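Long-range contacts in aminoglycoside N(3)-acetyltransferase (Streptomyces griseus, PDB 7LAP), which transfers an acetyl group, presumably from acetyl-CoA, to the 3-amino group of aminoglycoside antibiotics and so is associated with resistance to them: residues Leu178-Pro183 with Ala266-Phe271; His29-Leu34 with Asp63-Val68; Lys202-Tyr207 with Arg223-Glu228; Asp159-Gly164 with Leu189-Glu194. All blocks are in the same frame, centred on the assembly; numbering follows the deposited sequence.

Contact 1: Leu178-Pro183 with Ala266-Phe271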
# COMPACT_ATOMS: atom_id res chain seq x y z
N LEU B 178 3.53 -20.80 5.97
CA LEU B 178 2.24 -20.95 5.30
C LEU B 178 2.29 -20.26 3.94
O LEU B 178 2.57 -19.06 3.86
CB LEU B 178 1.14 -20.38 6.19
CG LEU B 178 -0.23 -20.28 5.51
CD1 LEU B 178 -0.81 -21.66 5.31
CD2 LEU B 178 -1.15 -19.42 6.39
N LEU B 179 2.06 -21.02 2.86
CA LEU B 179 1.78 -20.43 1.55
C LEU B 179 0.28 -20.36 1.41
O LEU B 179 -0.39 -21.40 1.32
CB LEU B 179 2.40 -21.25 0.42
CG LEU B 179 3.88 -21.53 0.64
CD1 LEU B 179 4.39 -22.39 -0.57
CD2 LEU B 179 4.71 -20.26 0.86
N LEU B 180 -0.26 -19.15 1.36
CA LEU B 180 -1.70 -18.92 1.36
C LEU B 180 -2.09 -18.43 -0.04
O LEU B 180 -2.19 -17.23 -0.33
CB LEU B 180 -2.03 -17.95 2.51
CG LEU B 180 -3.49 -17.54 2.79
CD1 LEU B 180 -4.38 -18.71 2.85
CD2 LEU B 180 -3.65 -16.67 4.04
N GLY B 181 -2.29 -19.39 -0.95
CA GLY B 181 -2.45 -19.10 -2.34
C GLY B 181 -1.19 -18.69 -3.05
O GLY B 181 -1.20 -18.55 -4.26
N ALA B 182 -0.12 -18.41 -2.32
CA ALA B 182 1.14 -18.02 -2.93
C ALA B 182 1.81 -19.24 -3.56
O ALA B 182 1.73 -20.35 -3.01
CB ALA B 182 2.09 -17.41 -1.89
N PRO B 183 2.53 -19.06 -4.66
CA PRO B 183 3.14 -20.21 -5.32
C PRO B 183 4.39 -20.68 -4.59
O PRO B 183 4.95 -20.00 -3.72
CB PRO B 183 3.46 -19.70 -6.73
CG PRO B 183 3.51 -18.23 -6.60
CD PRO B 183 2.54 -17.86 -5.51
N ALA B 266 -8.10 -20.65 -2.20
CA ALA B 266 -6.65 -20.54 -2.39
C ALA B 266 -6.00 -21.88 -2.04
O ALA B 266 -6.15 -22.37 -0.91
CB ALA B 266 -6.05 -19.45 -1.50
N ARG B 267 -5.33 -22.47 -3.02
CA ARG B 267 -4.45 -23.60 -2.76
C ARG B 267 -3.38 -23.19 -1.77
O ARG B 267 -2.64 -22.23 -2.02
CB ARG B 267 -3.82 -24.08 -4.07
CG ARG B 267 -3.15 -25.46 -3.98
CD ARG B 267 -2.78 -25.93 -5.38
NE ARG B 267 -3.95 -26.17 -6.22
CZ ARG B 267 -4.61 -27.32 -6.24
NH1 ARG B 267 -4.20 -28.31 -5.47
NH2 ARG B 267 -5.67 -27.49 -7.04
N SER B 268 -3.31 -23.89 -0.63
CA SER B 268 -2.47 -23.48 0.49
C SER B 268 -1.60 -24.62 0.97
O SER B 268 -1.97 -25.79 0.84
CB SER B 268 -3.33 -22.95 1.63
OG SER B 268 -4.02 -21.81 1.12
N ARG B 269 -0.43 -24.28 1.52
CA ARG B 269 0.51 -25.28 2.00
C ARG B 269 1.12 -24.83 3.31
O ARG B 269 1.58 -23.70 3.42
CB ARG B 269 1.65 -25.54 0.99
CG ARG B 269 1.21 -26.33 -0.24
CD ARG B 269 1.17 -25.41 -1.43
NE ARG B 269 1.21 -26.14 -2.70
CZ ARG B 269 1.29 -25.54 -3.88
NH1 ARG B 269 1.37 -24.21 -3.93
NH2 ARG B 269 1.29 -26.26 -5.00
N LEU B 270 1.18 -25.75 4.26
CA LEU B 270 1.69 -25.46 5.60
C LEU B 270 2.83 -26.42 5.90
O LEU B 270 2.65 -27.64 5.82
CB LEU B 270 0.57 -25.60 6.64
CG LEU B 270 1.02 -25.31 8.08
CD1 LEU B 270 1.48 -23.84 8.18
CD2 LEU B 270 -0.16 -25.60 9.03
N PHE B 271 3.99 -25.85 6.23
CA PHE B 271 5.23 -26.58 6.49
C PHE B 271 5.76 -26.27 7.88
O PHE B 271 5.68 -25.13 8.34
CB PHE B 271 6.36 -26.16 5.51
CG PHE B 271 5.99 -26.28 4.05
CD1 PHE B 271 5.29 -25.26 3.41
CD2 PHE B 271 6.39 -27.40 3.33
CE1 PHE B 271 4.97 -25.36 2.04
CE2 PHE B 271 6.06 -27.51 1.96
CZ PHE B 271 5.35 -26.49 1.32
O HOH W 1 0.11 -22.32 -2.07
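Leu-178 to Leu-180 runs antiparallel to Ala-266 to Phe-271, the short axes 4.7 Å apart at 175°, and Leu-179 and Arg-269 form the hydrogen-bonded pair in the middle. Leu-179 N donates to Arg-269 O at 2.8 Å and Arg-269 N back to Leu-179 O. Leu-178 faces Leu-270 and Leu-180 faces Ser-268 as the flanking non-hydrogen-bonded pairs.

On the face carrying Leu-178, Leu-180, Ser-268 and Leu-270, methyl CD1 of Leu-270 lies 4.0 Å from Leu-178 CB. Ser-268 OG stands beside its own backbone N (chi1 -62°), from where it bonds to Ala-266 O from above the carbonyl plane while touching Leu-180 CD1. The other face brings Leu-179 CD1 obliquely against CE1 of the Phe-271 ring. The side chain of Arg-269, bent at chi2 (108°), turns NH1 to a water 2.9 Å away; this water also donates to Ala-182 O and Arg-267 O, tying the two chain segments together where direct pairing weakens. Arg-269 NE forms a salt bridge with Glu-260.

The strand ends with Leu-180, and Gly-181, with positive phi, turns the chain. Its N makes a weak, bent bond to Arg-267 O, and its CA packs at 3.7 Å on Ala-266 CB, with little room for a side chain there. Since Leu-178 and Leu-180 also pair with strand 41-46, and Ser-268 with strand 259-263, these are two inner strands of the mixed central sheet, at the step from its parallel part to one of its antiparallel ends, that of 266-272 and 259-263.

Contact 2: His29-Leu34 with Asp63-Val68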
# COMPACT_ATOMS: atom_id res chain seq x y z
N HIS B 29 -11.42 -21.31 10.30
CA HIS B 29 -11.74 -22.74 10.19
C HIS B 29 -10.82 -23.44 9.19
O HIS B 29 -10.26 -24.51 9.49
CB HIS B 29 -13.20 -22.90 9.81
CG HIS B 29 -13.55 -24.27 9.36
ND1 HIS B 29 -13.34 -24.71 8.07
CD2 HIS B 29 -14.07 -25.32 10.04
CE1 HIS B 29 -13.74 -25.97 7.97
NE2 HIS B 29 -14.18 -26.36 9.15
N ASP B 30 -10.60 -22.83 8.02
CA ASP B 30 -9.76 -23.47 7.01
C ASP B 30 -8.30 -23.54 7.44
O ASP B 30 -7.60 -24.49 7.08
CB ASP B 30 -9.85 -22.74 5.67
CG ASP B 30 -11.23 -22.89 5.01
OD1 ASP B 30 -12.10 -23.59 5.56
OD2 ASP B 30 -11.42 -22.29 3.93
N LEU B 31 -7.82 -22.53 8.16
CA LEU B 31 -6.44 -22.56 8.64
C LEU B 31 -6.23 -23.66 9.69
O LEU B 31 -5.20 -24.33 9.69
CB LEU B 31 -6.05 -21.21 9.24
CG LEU B 31 -5.94 -20.04 8.26
CD1 LEU B 31 -5.88 -18.68 9.03
CD2 LEU B 31 -4.76 -20.22 7.25
N ALA B 32 -7.17 -23.79 10.64
CA ALA B 32 -7.10 -24.88 11.60
C ALA B 32 -7.13 -26.25 10.90
O ALA B 32 -6.38 -27.15 11.27
CB ALA B 32 -8.23 -24.75 12.62
N ALA B 33 -7.95 -26.40 9.86
CA ALA B 33 -7.99 -27.68 9.13
C ALA B 33 -6.66 -28.00 8.46
O ALA B 33 -6.33 -29.18 8.28
CB ALA B 33 -9.14 -27.67 8.11
N LEU B 34 -5.88 -26.97 8.10
CA LEU B 34 -4.56 -27.19 7.52
C LEU B 34 -3.55 -27.70 8.54
O LEU B 34 -2.51 -28.24 8.16
CB LEU B 34 -4.02 -25.87 6.97
CG LEU B 34 -4.00 -25.46 5.52
CD1 LEU B 34 -3.02 -24.30 5.45
CD2 LEU B 34 -3.58 -26.61 4.64
N ASP B 63 -6.64 -11.12 11.11
CA ASP B 63 -7.39 -11.46 12.32
C ASP B 63 -7.78 -12.93 12.38
O ASP B 63 -7.84 -13.51 13.47
CB ASP B 63 -8.61 -10.55 12.40
CG ASP B 63 -8.23 -9.13 12.94
OD1 ASP B 63 -7.41 -9.04 13.89
OD2 ASP B 63 -8.74 -8.13 12.40
N ALA B 64 -8.01 -13.58 11.23
CA ALA B 64 -8.23 -15.02 11.24
C ALA B 64 -6.97 -15.76 11.69
O ALA B 64 -7.05 -16.73 12.46
CB ALA B 64 -8.67 -15.50 9.84
N LEU B 65 -5.81 -15.36 11.19
CA LEU B 65 -4.56 -15.97 11.62
C LEU B 65 -4.35 -15.79 13.12
O LEU B 65 -3.90 -16.72 13.80
CB LEU B 65 -3.38 -15.36 10.84
CG LEU B 65 -3.29 -15.84 9.38
CD1 LEU B 65 -2.41 -14.91 8.51
CD2 LEU B 65 -2.76 -17.29 9.33
N LEU B 66 -4.63 -14.59 13.65
CA LEU B 66 -4.53 -14.35 15.09
C LEU B 66 -5.53 -15.19 15.87
O LEU B 66 -5.24 -15.60 17.00
CB LEU B 66 -4.75 -12.87 15.39
CG LEU B 66 -3.64 -11.96 14.82
CD1 LEU B 66 -4.00 -10.48 14.96
CD2 LEU B 66 -2.29 -12.26 15.49
N ASP B 67 -6.73 -15.40 15.31
CA ASP B 67 -7.69 -16.27 15.97
C ASP B 67 -7.14 -17.68 16.13
O ASP B 67 -7.37 -18.32 17.15
CB ASP B 67 -9.00 -16.33 15.18
CG ASP B 67 -9.78 -14.98 15.18
OD1 ASP B 67 -9.51 -14.10 16.01
OD2 ASP B 67 -10.65 -14.80 14.30
N VAL B 68 -6.44 -18.20 15.11
CA VAL B 68 -5.97 -19.58 15.19
C VAL B 68 -4.79 -19.69 16.14
O VAL B 68 -4.79 -20.54 17.04
CB VAL B 68 -5.62 -20.14 13.79
CG1 VAL B 68 -5.05 -21.54 13.94
CG2 VAL B 68 -6.85 -20.23 12.92
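Leu-31 points from helix 24-34 toward helix 58-69, and its side chain meets that of Leu-65 at about a right angle. Leu-31 CD1 comes across the Leu-65 branch, 3.4 Å from Leu-65 CD2, closer than carbon atoms usually pack, with Leu-31 CD2 also near the same Leu-65 methyl. Leu-31 holds CG anti to the carbonyl carbon (chi1 -68°), while the end of Leu-65 swings back to meet it. One turn away from this meeting, Val-68 comes in at the root of Leu-31, its CG2 lying 3.9 Å from Leu-31 CB. Ala-64 CB lies beside the same methyl, 4.3 Å from Leu-31 CD1. Thus a single leucine is received by Ala-64, Leu-65 and Val-68, residues on one side of the partner helix.

The segment axes cross at -49°, 9.4 Å apart, and the contact is made from a few side chains. Below them lies the central sheet, where Leu-178 touches both Leu-31 and Leu-65. A salt bridge from Asp-67 to Arg-24, earlier on helix 24-34, adds a polar tie between the helices. No hydrogen bond spans the two segments themselves, whose pairing therefore rests on apolar packing and on dispersion between methyl groups.

Contact 3: Lys202-Tyr207 with Arg223-Glu228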
# COMPACT_ATOMS: atom_id res chain seq x y z
N LYS B 202 29.10 -20.58 -4.89
CA LYS B 202 28.13 -19.78 -4.16
C LYS B 202 28.23 -18.31 -4.55
O LYS B 202 29.33 -17.76 -4.63
CB LYS B 202 28.34 -19.95 -2.65
CG LYS B 202 27.12 -19.57 -1.81
CD LYS B 202 27.33 -20.07 -0.40
CE LYS B 202 26.13 -19.81 0.43
NZ LYS B 202 26.17 -20.64 1.66
N ARG B 203 27.08 -17.69 -4.80
CA ARG B 203 27.02 -16.32 -5.31
C ARG B 203 26.71 -15.35 -4.19
O ARG B 203 25.76 -15.55 -3.43
CB ARG B 203 25.96 -16.20 -6.40
CG ARG B 203 26.28 -16.94 -7.68
CD ARG B 203 25.03 -17.48 -8.36
NE ARG B 203 25.38 -18.08 -9.64
CZ ARG B 203 24.82 -17.76 -10.81
NH1 ARG B 203 23.86 -16.85 -10.85
NH2 ARG B 203 25.22 -18.36 -11.93
N PHE B 204 27.50 -14.29 -4.10
CA PHE B 204 27.34 -13.27 -3.09
C PHE B 204 27.16 -11.91 -3.74
O PHE B 204 27.55 -11.70 -4.89
CB PHE B 204 28.53 -13.27 -2.12
CG PHE B 204 28.59 -14.50 -1.26
CD1 PHE B 204 27.85 -14.57 -0.08
CD2 PHE B 204 29.39 -15.58 -1.61
CE1 PHE B 204 27.91 -15.70 0.73
CE2 PHE B 204 29.46 -16.71 -0.81
CZ PHE B 204 28.71 -16.77 0.36
N VAL B 205 26.53 -11.00 -3.01
CA VAL B 205 26.29 -9.64 -3.48
C VAL B 205 26.85 -8.67 -2.47
O VAL B 205 26.92 -8.96 -1.27
CB VAL B 205 24.79 -9.37 -3.74
CG1 VAL B 205 24.33 -10.15 -4.95
CG2 VAL B 205 23.94 -9.73 -2.52
N THR B 206 27.27 -7.51 -2.97
CA THR B 206 27.66 -6.37 -2.15
C THR B 206 26.93 -5.16 -2.70
O THR B 206 26.92 -4.93 -3.91
CB THR B 206 29.17 -6.13 -2.21
OG1 THR B 206 29.85 -7.22 -1.59
CG2 THR B 206 29.53 -4.85 -1.48
N TYR B 207 26.26 -4.42 -1.82
CA TYR B 207 25.52 -3.24 -2.22
C TYR B 207 25.59 -2.24 -1.08
O TYR B 207 26.04 -2.56 0.03
CB TYR B 207 24.07 -3.58 -2.61
CG TYR B 207 23.34 -4.28 -1.49
CD1 TYR B 207 23.40 -5.66 -1.36
CD2 TYR B 207 22.64 -3.55 -0.53
CE1 TYR B 207 22.76 -6.31 -0.32
CE2 TYR B 207 22.00 -4.18 0.51
CZ TYR B 207 22.06 -5.55 0.61
OH TYR B 207 21.44 -6.16 1.65
N ARG B 223 26.77 -7.24 2.73
CA ARG B 223 27.08 -8.48 2.03
C ARG B 223 25.99 -9.48 2.33
O ARG B 223 25.54 -9.59 3.48
CB ARG B 223 28.44 -9.03 2.46
CG ARG B 223 28.80 -10.32 1.76
CD ARG B 223 30.13 -10.82 2.22
NE ARG B 223 30.29 -12.26 2.04
CZ ARG B 223 30.86 -12.83 0.99
NH1 ARG B 223 31.33 -12.09 -0.01
NH2 ARG B 223 30.98 -14.15 0.94
N ASP B 224 25.58 -10.23 1.31
CA ASP B 224 24.49 -11.20 1.41
C ASP B 224 24.74 -12.26 0.34
O ASP B 224 25.57 -12.08 -0.55
CB ASP B 224 23.12 -10.51 1.23
CG ASP B 224 21.92 -11.44 1.54
OD1 ASP B 224 22.09 -12.48 2.22
OD2 ASP B 224 20.78 -11.10 1.13
N ILE B 225 24.03 -13.39 0.44
CA ILE B 225 23.93 -14.25 -0.75
C ILE B 225 23.07 -13.55 -1.80
O ILE B 225 22.30 -12.63 -1.52
CB ILE B 225 23.35 -15.63 -0.41
CG1 ILE B 225 22.01 -15.47 0.31
CG2 ILE B 225 24.32 -16.43 0.44
CD1 ILE B 225 20.89 -16.37 -0.25
N ASP B 226 23.24 -13.97 -3.05
CA ASP B 226 22.51 -13.38 -4.16
C ASP B 226 21.07 -13.89 -4.10
O ASP B 226 20.70 -14.89 -4.71
CB ASP B 226 23.18 -13.73 -5.49
CG ASP B 226 22.52 -13.07 -6.68
OD1 ASP B 226 21.34 -12.66 -6.58
OD2 ASP B 226 23.20 -12.94 -7.71
N SER B 227 20.24 -13.18 -3.33
CA SER B 227 18.87 -13.62 -3.14
C SER B 227 17.96 -13.18 -4.26
O SER B 227 16.73 -13.25 -4.11
CB SER B 227 18.33 -13.12 -1.80
OG SER B 227 18.01 -11.73 -1.84
N GLU B 228 18.53 -12.72 -5.37
CA GLU B 228 17.76 -12.30 -6.53
C GLU B 228 17.88 -13.28 -7.69
O GLU B 228 16.86 -13.64 -8.29
CB GLU B 228 18.21 -10.91 -6.97
CG GLU B 228 17.45 -10.36 -8.16
CD GLU B 228 17.64 -8.86 -8.34
OE1 GLU B 228 17.28 -8.10 -7.41
OE2 GLU B 228 18.16 -8.44 -9.40
O HOH W 2 20.28 -8.42 1.41
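Arg-223 lays its guanidinium flat over one face of the Phe-204 ring, the two planes 21° apart. Its side chain runs extended from CG to NE, with CG anti to the backbone N (chi1 180°), and this reach carries NH2 over the middle of the ring, 3.1 Å above its plane. CZ lies 3.9 Å from the ring centroid, a cation-pi contact. From another side Ile-225 CG2 approaches Phe-204 CE1 obliquely at 3.7 Å and also touches Lys-202 CE, part of an extended chain whose NZ is bound by Ala-197 O and Glu-194 O.

On the sheet face shared by Val-205 and Asp-224, Val-205 CG2 lies by Asp-224 CB, while its CG1 packs against CA and CB of Asp-226 beyond the strand. The backbones are tied by the reciprocal bonds of Val-205 and Asp-224, 2.9 Å from Val-205 N to Asp-224 O, and by Asp-226 N to Arg-203 O at 3.0 Å. Asp-226 OD1 turns back to Glu-228 N, an Asx turn, and is also bound by His-229 N.

Asp-224 swings CG anti to its backbone N (chi1 -171°). Its OD1 accepts from His-161 ND1, while OD2 and Tyr-207 OH share a water, 2.7 Å from OD2 and 2.6 Å from OH. The contact thus combines an exposed cation on a ring at one place with a buried carboxylate met by histidine and water at another.

Contact 4: Asp159-Gly164 with Leu189-Glu194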
# COMPACT_ATOMS: atom_id res chain seq x y z
N ASP B 159 25.26 -11.02 5.97
CA ASP B 159 24.64 -12.34 5.99
C ASP B 159 23.26 -12.26 6.65
O ASP B 159 22.99 -12.98 7.63
CB ASP B 159 25.55 -13.35 6.71
CG ASP B 159 25.31 -14.80 6.24
OD1 ASP B 159 24.82 -14.99 5.09
OD2 ASP B 159 25.61 -15.74 7.01
N PRO B 160 22.35 -11.40 6.18
CA PRO B 160 21.05 -11.26 6.86
C PRO B 160 20.10 -12.45 6.68
O PRO B 160 19.00 -12.42 7.25
CB PRO B 160 20.46 -10.01 6.21
CG PRO B 160 21.00 -10.06 4.78
CD PRO B 160 22.42 -10.64 4.92
N HIS B 161 20.44 -13.49 5.91
CA HIS B 161 19.66 -14.72 5.88
C HIS B 161 20.33 -15.85 6.65
O HIS B 161 19.88 -17.00 6.57
CB HIS B 161 19.42 -15.20 4.45
CG HIS B 161 18.63 -14.24 3.62
ND1 HIS B 161 19.21 -13.38 2.72
CD2 HIS B 161 17.29 -14.02 3.55
CE1 HIS B 161 18.27 -12.67 2.12
NE2 HIS B 161 17.10 -13.04 2.60
N GLY B 162 21.42 -15.56 7.36
CA GLY B 162 22.25 -16.61 7.89
C GLY B 162 21.99 -16.95 9.35
O GLY B 162 20.90 -16.74 9.89
N PRO B 163 23.06 -17.37 10.01
CA PRO B 163 23.05 -17.92 11.36
C PRO B 163 22.43 -17.00 12.38
O PRO B 163 21.79 -17.53 13.29
CB PRO B 163 24.54 -18.10 11.68
CG PRO B 163 25.19 -18.27 10.34
CD PRO B 163 24.42 -17.36 9.43
N GLY B 164 22.57 -15.69 12.29
CA GLY B 164 21.97 -14.95 13.38
C GLY B 164 20.55 -14.46 13.17
O GLY B 164 19.98 -13.82 14.05
N LEU B 189 12.01 -18.59 3.30
CA LEU B 189 12.82 -19.38 4.21
C LEU B 189 13.94 -20.15 3.50
O LEU B 189 14.96 -20.45 4.11
CB LEU B 189 11.91 -20.34 4.98
CG LEU B 189 12.62 -21.30 5.94
CD1 LEU B 189 13.35 -20.52 7.02
CD2 LEU B 189 11.63 -22.31 6.52
N LEU B 190 13.76 -20.48 2.22
CA LEU B 190 14.82 -21.19 1.50
C LEU B 190 16.03 -20.31 1.20
O LEU B 190 17.07 -20.84 0.78
CB LEU B 190 14.26 -21.80 0.21
CG LEU B 190 13.34 -23.00 0.42
CD1 LEU B 190 12.73 -23.49 -0.90
CD2 LEU B 190 14.08 -24.12 1.12
N HIS B 191 15.94 -18.99 1.40
CA HIS B 191 17.16 -18.18 1.37
C HIS B 191 18.04 -18.47 2.58
O HIS B 191 19.26 -18.36 2.50
CB HIS B 191 16.82 -16.69 1.32
CG HIS B 191 16.26 -16.24 0.01
ND1 HIS B 191 16.84 -16.55 -1.20
CD2 HIS B 191 15.17 -15.50 -0.28
CE1 HIS B 191 16.13 -16.03 -2.18
NE2 HIS B 191 15.11 -15.38 -1.65
N HIS B 192 17.43 -18.82 3.72
CA HIS B 192 18.20 -19.28 4.87
C HIS B 192 18.89 -20.60 4.56
O HIS B 192 20.04 -20.81 4.96
CB HIS B 192 17.29 -19.41 6.10
CG HIS B 192 17.98 -19.87 7.35
ND1 HIS B 192 19.10 -19.26 7.85
CD2 HIS B 192 17.70 -20.89 8.19
CE1 HIS B 192 19.49 -19.87 8.96
NE2 HIS B 192 18.66 -20.88 9.18
N ALA B 193 18.21 -21.48 3.83
CA ALA B 193 18.86 -22.70 3.36
C ALA B 193 20.06 -22.38 2.47
O ALA B 193 21.14 -22.98 2.62
CB ALA B 193 17.86 -23.60 2.60
N GLU B 194 19.89 -21.47 1.51
CA GLU B 194 21.02 -21.07 0.67
C GLU B 194 22.17 -20.53 1.52
O GLU B 194 23.34 -20.82 1.25
CB GLU B 194 20.58 -20.02 -0.35
CG GLU B 194 19.72 -20.57 -1.47
CD GLU B 194 19.28 -19.49 -2.45
OE1 GLU B 194 18.82 -18.40 -2.01
OE2 GLU B 194 19.40 -19.74 -3.67
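The His-161 ring carries His-191 CB over one face, 3.5 Å above its plane and set toward the rim beside CD2; this is a CH-pi contact. The two imidazoles lie side by side, pointing the same way with planes at 49°, oblique rather than stacked. At its edge the His-191 ring meets Glu-194 OE1, in plane, and ND1 donates to that oxygen at 2.8 Å, a His-carboxylate hydrogen bond. The other edge contact belongs to His-192: His-161 O lies almost in its ring plane, and ND1 gives it a nearly straight bond of 2.7 Å (163°).

His-192 gains this position by holding CG anti to its backbone N (chi1 180°), which swings the ring across to the loop. There Asp-159 to Gly-162 form a type I beta turn, closed by Gly-162 N to Asp-159 O, so helix 189-196 takes hold of a turn through one of its backbone carbonyls. The turn belongs to the loop between helices 148-152 and 166-172, and Leu-167 and Ala-168 of the latter touch His-192.

His-161 packs on His-191 in this way while its ND1 is bound by Asp-224. Glu-194 OE2 is held by Tyr-234 OH and Ala-231 N, which steadies the carboxylate that fixes the rotation of His-191.

Four contacts divide between two neighbourhoods. Contacts 1 and 2 have centres 13 Å apart and share a leucine core: Leu-178 CD1 lies 3.4 Å from Leu-34 CD1, so the helix pair sits directly on the central sheet. Contacts 3 and 4, with centres 11 Å apart, are joined by probable hydrogen bonds, Arg-223 O to Asp-159 N at 2.9 Å and Asp-224 OD1 to His-161 ND1 at 3.1 Å. Between the neighbourhoods, contacts 1 and 4 approach to about 7 Å between nearest atoms without touching, although strand 176-180 leads on to helix 189-196. Contacts 2 and 3 stand farthest apart, their centres about 36 Å from each other.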